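Local coordinates for protein 2-hydroxyisobutyryl-CoA synthetase (Aquincola tertiaricarbonis, PDB 6HDY) that is an acyl-CoA synthetase of the ANL (AMP-binding) superfamily, with a large N-terminal and a small C-terminal domain, at residues A[44-49]-A[357-362]; A[86-91]-A[303-308]. All coordinates share one frame; numbering follows the deposited sequence.

Contact 1: residues A[44-49]-A[357-362]; sequences AERDKA and RTYPRL. With SO4 (sulfate ion), chain E.
Arg46, on the helical turn 44-49, faces the non-helical run 357-362 at Thr358, where the two backbones come nearest, 9.2 Å between the CA atoms; Thr358 is the centre of an inverse gamma turn. The gap is spanned by the arginine. Its CG lies anti to the backbone N (chi1 -164°) and the chain bends at chi3, which carries the guanidinium end-on to the turn. Two nitrogens grip one residue: NH1 of Arg46 donates to the carbonyl O of Thr358 at 2.8 Å, and NH2 of Arg46 to OG1 of Thr358, also at 2.8 Å. The first donor stands above the carbonyl plane, and both acceptors are tilted somewhat from the guanidinium plane. OG1 is also hydrogen-bonded to the carbonyl O of Met41, while NE of Arg46 serves the carbonyl O of Arg38, so several bonds fix the rotation of the buried guanidinium.

Tyr359 covers one face of this group. Its CE1 comes to 3.4 Å from NE of Arg46, off-centre toward the rim, with the two planes 36° apart; the phenol OH is hydrogen-bonded to OD1 of Asp302. Farther along, Arg361 extends to a sulfate ion, probably from the crystallisation liquor; NH1 of Arg361 lies 2.9 Å from sulfate O2. A buried arginine thus ties the start of helix 43-64 to the inverse gamma turn before edge strand 361-362 of a small antiparallel sheet, within the N-terminal domain of the ANL fold.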
loop_
_atom_site.group_PDB
_atom_site.type_symbol
_atom_site.label_atom_id
_atom_site.label_comp_id
_atom_site.label_asym_id
_atom_site.label_seq_id
_atom_site.Cartn_x
_atom_site.Cartn_y
_atom_site.Cartn_z
ATOM N N ALA A 44 -25.257 10.882 29.488
ATOM C CA ALA A 44 -24.946 10.711 30.911
ATOM C C ALA A 44 -24.798 9.234 31.275
ATOM O O ALA A 44 -24.019 8.905 32.170
ATOM C CB ALA A 44 -26.039 11.355 31.764
ATOM N N GLU A 45 -25.555 8.354 30.580
ATOM C CA GLU A 45 -25.526 6.894 30.734
ATOM C C GLU A 45 -24.218 6.347 30.134
ATOM O O GLU A 45 -23.610 5.434 30.707
ATOM C CB GLU A 45 -26.726 6.255 30.007
ATOM C CG GLU A 45 -28.029 6.243 30.790
ATOM C CD GLU A 45 -28.209 5.058 31.720
ATOM O OE1 GLU A 45 -28.764 5.264 32.822
ATOM O OE2 GLU A 45 -27.795 3.929 31.357
ATOM N N ARG A 46 -23.799 6.911 28.979
ATOM C CA ARG A 46 -22.577 6.515 28.277
ATOM C C ARG A 46 -21.351 6.971 29.055
ATOM O O ARG A 46 -20.404 6.196 29.184
ATOM C CB ARG A 46 -22.537 7.079 26.850
ATOM C CG ARG A 46 -21.498 6.374 25.974
ATOM C CD ARG A 46 -21.168 7.157 24.732
ATOM N NE ARG A 46 -22.237 7.076 23.736
ATOM C CZ ARG A 46 -23.093 8.056 23.473
ATOM N NH1 ARG A 46 -23.012 9.207 24.126
ATOM N NH2 ARG A 46 -24.016 7.905 22.537
ATOM N N ASP A 47 -21.385 8.214 29.597
ATOM C CA ASP A 47 -20.307 8.790 30.407
ATOM C C ASP A 47 -20.039 7.981 31.676
ATOM O O ASP A 47 -18.900 7.968 32.154
ATOM C CB ASP A 47 -20.589 10.258 30.742
ATOM C CG ASP A 47 -20.254 11.261 29.651
ATOM O OD1 ASP A 47 -19.821 10.832 28.551
ATOM O OD2 ASP A 47 -20.429 12.483 29.895
ATOM N N LYS A 48 -21.071 7.278 32.192
ATOM C CA LYS A 48 -20.929 6.416 33.363
ATOM C C LYS A 48 -20.084 5.188 33.003
ATOM O O LYS A 48 -19.157 4.823 33.736
ATOM C CB LYS A 48 -22.301 5.978 33.901
ATOM C CG LYS A 48 -22.997 7.076 34.713
ATOM C CD LYS A 48 -23.967 6.536 35.772
ATOM C CE LYS A 48 -24.594 7.659 36.578
ATOM N NZ LYS A 48 -25.043 7.206 37.923
ATOM N N ALA A 49 -20.418 4.554 31.867
ATOM C CA ALA A 49 -19.751 3.368 31.370
ATOM C C ALA A 49 -18.347 3.712 30.863
ATOM O O ALA A 49 -17.438 2.921 31.079
ATOM C CB ALA A 49 -20.585 2.722 30.279
ATOM N N ARG A 357 -27.488 10.833 16.939
ATOM C CA ARG A 357 -26.430 10.270 17.780
ATOM C C ARG A 357 -26.165 11.257 18.922
ATOM O O ARG A 357 -26.047 12.475 18.696
ATOM C CB ARG A 357 -25.162 9.949 16.969
ATOM C CG ARG A 357 -25.306 8.670 16.129
ATOM C CD ARG A 357 -24.142 8.459 15.178
ATOM N NE ARG A 357 -24.288 7.235 14.388
ATOM C CZ ARG A 357 -24.843 7.161 13.180
ATOM N NH1 ARG A 357 -24.897 6.012 12.541
ATOM N NH2 ARG A 357 -25.349 8.245 12.605
ATOM N N THR A 358 -26.139 10.741 20.155
ATOM C CA THR A 358 -25.972 11.553 21.370
ATOM C C THR A 358 -24.487 11.782 21.737
ATOM O O THR A 358 -24.066 11.484 22.858
ATOM C CB THR A 358 -26.728 10.871 22.499
ATOM O OG1 THR A 358 -26.270 9.532 22.537
ATOM C CG2 THR A 358 -28.258 10.904 22.318
ATOM N N TYR A 359 -23.703 12.324 20.792
ATOM C CA TYR A 359 -22.270 12.569 20.948
ATOM C C TYR A 359 -21.930 14.064 20.900
ATOM O O TYR A 359 -22.593 14.789 20.140
ATOM C CB TYR A 359 -21.492 11.919 19.771
ATOM C CG TYR A 359 -21.413 10.406 19.739
ATOM C CD1 TYR A 359 -21.029 9.682 20.867
ATOM C CD2 TYR A 359 -21.607 9.707 18.554
ATOM C CE1 TYR A 359 -20.884 8.295 20.821
ATOM C CE2 TYR A 359 -21.493 8.317 18.505
ATOM C CZ TYR A 359 -21.149 7.616 19.646
ATOM O OH TYR A 359 -21.071 6.246 19.605
ATOM N N PRO A 360 -20.805 14.510 21.548
ATOM C CA PRO A 360 -20.338 15.896 21.350
ATOM C C PRO A 360 -19.865 16.019 19.899
ATOM O O PRO A 360 -19.553 15.005 19.251
ATOM C CB PRO A 360 -19.142 16.021 22.306
ATOM C CG PRO A 360 -19.280 14.874 23.255
ATOM C CD PRO A 360 -19.887 13.779 22.438
ATOM N N ARG A 361 -19.849 17.243 19.384
ATOM C CA ARG A 361 -19.524 17.522 18.000
ATOM C C ARG A 361 -18.407 18.560 17.878
ATOM O O ARG A 361 -18.268 19.434 18.726
ATOM C CB ARG A 361 -20.811 18.051 17.312
ATOM C CG ARG A 361 -20.771 18.166 15.795
ATOM C CD ARG A 361 -22.129 18.589 15.264
ATOM N NE ARG A 361 -22.249 18.364 13.819
ATOM C CZ ARG A 361 -23.355 18.567 13.109
ATOM N NH1 ARG A 361 -24.465 19.001 13.699
ATOM N NH2 ARG A 361 -23.357 18.357 11.798
ATOM N N LEU A 362 -17.657 18.478 16.779
ATOM C CA LEU A 362 -16.660 19.432 16.325
ATOM C C LEU A 362 -17.325 20.018 15.055
ATOM O O LEU A 362 -17.113 19.500 13.950
ATOM C CB LEU A 362 -15.308 18.758 16.030
ATOM C CG LEU A 362 -14.737 17.827 17.120
ATOM C CD1 LEU A 362 -13.378 17.259 16.703
ATOM C CD2 LEU A 362 -14.622 18.531 18.473
HETATM S S SO4 E . -26.980 20.980 12.476
HETATM O O1 SO4 E . -27.036 20.460 13.848
HETATM O O2 SO4 E . -26.113 20.156 11.632
HETATM O O3 SO4 E . -28.324 20.973 11.898
HETATM O O4 SO4 E . -26.451 22.344 12.508
#

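Contact 2: residues A[86-91]-A[303-308]; sequences EDFEAR and IIYTEV
Phe88 and Tyr305 make the apolar part of the contact between the helical turn 86-91 and the strand segment 304-308, whose axes approach to 11.3 Å at a crossing angle of -63°. Both side chains set CG anti to the backbone N and reach into the gap, where they pass one another running opposite ways. CE2 of Phe88 lies 3.8 Å from CD2 of Tyr305, at the edge of the tyrosine ring and near its plane. The ring centroids are 5.9 Å apart and the planes 51° from each other, an oblique aromatic pair. Leu54 of helix 43-64 packs against both rings.

Van der Waals contacts of a carboxylate form the second group. Glu307 runs extended beyond CG and brings its carboxylate obliquely across the phenylalanine ring, OE1 of Glu307 3.7 Å from CE2 of Phe88, with the ring and carboxylate planes 38° apart. The other oxygen, OE2 of Glu307, rests 3.7 Å from CB of Glu89.

Charge is settled by residues beyond the two segments. OE1 of Glu89 and OE2 of Glu307 stand 4.8 Å apart, a spacing of like charges that would probably be unfavourable alone; however, Glu89 has a salt bridge to Arg316 and Glu307 one to Arg339, and these arginines probably offset the repulsion. Within the helical turn, NE of Arg91 pairs with OD1 of Asp87 at 3.2 Å, one turn back.

Here a short helix is laid across one face of an antiparallel sheet, in which strand 304-310 is flanked by strands 315-316 and 322-329: a helix-on-sheet layer with an aromatic pair at the interface and buried acidic groups matched by arginines.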
loop_
_atom_site.group_PDB
_atom_site.type_symbol
_atom_site.label_atom_id
_atom_site.label_comp_id
_atom_site.label_asym_id
_atom_site.label_seq_id
_atom_site.Cartn_x
_atom_site.Cartn_y
_atom_site.Cartn_z
ATOM N N GLU A 86 -13.863 14.215 36.127
ATOM C CA GLU A 86 -13.172 15.389 36.650
ATOM C C GLU A 86 -11.818 14.983 37.267
ATOM O O GLU A 86 -10.861 15.747 37.183
ATOM C CB GLU A 86 -14.047 16.222 37.627
ATOM C CG GLU A 86 -15.468 15.724 37.897
ATOM C CD GLU A 86 -16.482 15.670 36.763
ATOM O OE1 GLU A 86 -16.565 16.636 35.969
ATOM O OE2 GLU A 86 -17.228 14.666 36.699
ATOM N N ASP A 87 -11.733 13.773 37.852
ATOM C CA ASP A 87 -10.486 13.229 38.413
ATOM C C ASP A 87 -9.512 12.930 37.278
ATOM O O ASP A 87 -8.321 13.200 37.399
ATOM C CB ASP A 87 -10.747 11.927 39.189
ATOM C CG ASP A 87 -11.282 12.060 40.599
ATOM O OD1 ASP A 87 -11.029 13.102 41.242
ATOM O OD2 ASP A 87 -11.887 11.101 41.083
ATOM N N PHE A 88 -10.034 12.377 36.173
ATOM C CA PHE A 88 -9.300 12.038 34.964
ATOM C C PHE A 88 -8.577 13.254 34.369
ATOM O O PHE A 88 -7.376 13.180 34.134
ATOM C CB PHE A 88 -10.269 11.423 33.938
ATOM C CG PHE A 88 -9.628 10.660 32.806
ATOM C CD1 PHE A 88 -8.953 9.465 33.043
ATOM C CD2 PHE A 88 -9.743 11.106 31.492
ATOM C CE1 PHE A 88 -8.345 8.766 31.993
ATOM C CE2 PHE A 88 -9.183 10.379 30.435
ATOM C CZ PHE A 88 -8.469 9.226 30.697
ATOM N N GLU A 89 -9.294 14.381 34.159
ATOM C CA GLU A 89 -8.702 15.579 33.546
ATOM C C GLU A 89 -7.681 16.294 34.416
ATOM O O GLU A 89 -6.711 16.851 33.895
ATOM C CB GLU A 89 -9.779 16.565 33.068
ATOM C CG GLU A 89 -10.646 17.143 34.173
ATOM C CD GLU A 89 -11.903 17.861 33.727
ATOM O OE1 GLU A 89 -11.981 18.277 32.548
ATOM O OE2 GLU A 89 -12.804 18.036 34.576
ATOM N N ALA A 90 -7.908 16.282 35.731
ATOM C CA ALA A 90 -7.082 16.982 36.706
ATOM C C ALA A 90 -5.883 16.191 37.215
ATOM O O ALA A 90 -4.811 16.776 37.389
ATOM C CB ALA A 90 -7.946 17.447 37.875
ATOM N N ARG A 91 -6.058 14.876 37.468
ATOM C CA ARG A 91 -5.011 14.033 38.050
ATOM C C ARG A 91 -4.109 13.336 37.046
ATOM O O ARG A 91 -2.915 13.172 37.319
ATOM C CB ARG A 91 -5.605 12.991 39.022
ATOM C CG ARG A 91 -6.466 13.562 40.129
ATOM C CD ARG A 91 -7.134 12.452 40.919
ATOM N NE ARG A 91 -7.932 12.979 42.026
ATOM C CZ ARG A 91 -7.458 13.254 43.236
ATOM N NH1 ARG A 91 -8.262 13.734 44.176
ATOM N NH2 ARG A 91 -6.175 13.048 43.519
ATOM N N ILE A 303 -15.754 4.705 21.706
ATOM C CA ILE A 303 -14.660 4.094 20.938
ATOM C C ILE A 303 -13.328 4.647 21.508
ATOM O O ILE A 303 -12.479 3.876 21.925
ATOM C CB ILE A 303 -14.809 4.286 19.389
ATOM C CG1 ILE A 303 -16.059 3.523 18.852
ATOM C CG2 ILE A 303 -13.511 3.823 18.663
ATOM C CD1 ILE A 303 -16.457 3.751 17.384
ATOM N N ILE A 304 -13.192 5.986 21.561
ATOM C CA ILE A 304 -12.080 6.750 22.130
ATOM C C ILE A 304 -12.719 7.945 22.843
ATOM O O ILE A 304 -13.571 8.624 22.269
ATOM C CB ILE A 304 -11.030 7.200 21.049
ATOM C CG1 ILE A 304 -10.146 6.016 20.610
ATOM C CG2 ILE A 304 -10.170 8.442 21.487
ATOM C CD1 ILE A 304 -9.380 6.249 19.328
ATOM N N TYR A 305 -12.288 8.205 24.079
ATOM C CA TYR A 305 -12.777 9.320 24.879
ATOM C C TYR A 305 -12.047 10.619 24.513
ATOM O O TYR A 305 -10.860 10.780 24.811
ATOM C CB TYR A 305 -12.673 8.972 26.384
ATOM C CG TYR A 305 -13.145 10.066 27.315
ATOM C CD1 TYR A 305 -14.412 10.640 27.173
ATOM C CD2 TYR A 305 -12.332 10.526 28.347
ATOM C CE1 TYR A 305 -14.846 11.653 28.025
ATOM C CE2 TYR A 305 -12.763 11.529 29.214
ATOM C CZ TYR A 305 -14.022 12.083 29.056
ATOM O OH TYR A 305 -14.437 13.065 29.917
ATOM N N THR A 306 -12.750 11.521 23.813
ATOM C CA THR A 306 -12.205 12.817 23.400
ATOM C C THR A 306 -12.537 13.885 24.471
ATOM O O THR A 306 -13.692 13.998 24.918
ATOM C CB THR A 306 -12.734 13.238 22.001
ATOM O OG1 THR A 306 -12.379 12.270 21.014
ATOM C CG2 THR A 306 -12.217 14.622 21.553
ATOM N N GLU A 307 -11.519 14.684 24.834
ATOM C CA GLU A 307 -11.631 15.807 25.757
ATOM C C GLU A 307 -11.103 17.051 25.049
ATOM O O GLU A 307 -9.974 17.040 24.566
ATOM C CB GLU A 307 -10.780 15.574 26.997
ATOM C CG GLU A 307 -11.111 14.344 27.811
ATOM C CD GLU A 307 -10.060 14.090 28.868
ATOM O OE1 GLU A 307 -9.018 13.489 28.531
ATOM O OE2 GLU A 307 -10.224 14.589 30.003
ATOM N N VAL A 308 -11.887 18.126 24.992
ATOM C CA VAL A 308 -11.387 19.354 24.374
ATOM C C VAL A 308 -10.966 20.246 25.540
ATOM O O VAL A 308 -11.785 20.663 26.368
ATOM C CB VAL A 308 -12.351 19.959 23.330
ATOM C CG1 VAL A 308 -11.896 21.337 22.859
ATOM C CG2 VAL A 308 -12.501 19.005 22.151
#

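Overall arrangement
Contacts 1 and 2 lie on the same side of the chain's centre, their own centres about 13 Å apart, and they touch where CD2 of Leu362 packs 4.3 Å from CG2 of Val308. Along the chain the order is 44-49, 86-91, 303-308, 357-362, which nests contact 2 inside the loop closed by contact 1. Helix 43-64 is common to both: its first turns supply Arg46, and farther on Ile50 and Leu54 cover Tyr305. The early helices are thereby fastened to two neighbouring antiparallel sheets, one containing strand 361-362 and the other strand 304-310, joining sequence-distant parts of the large N-terminal domain.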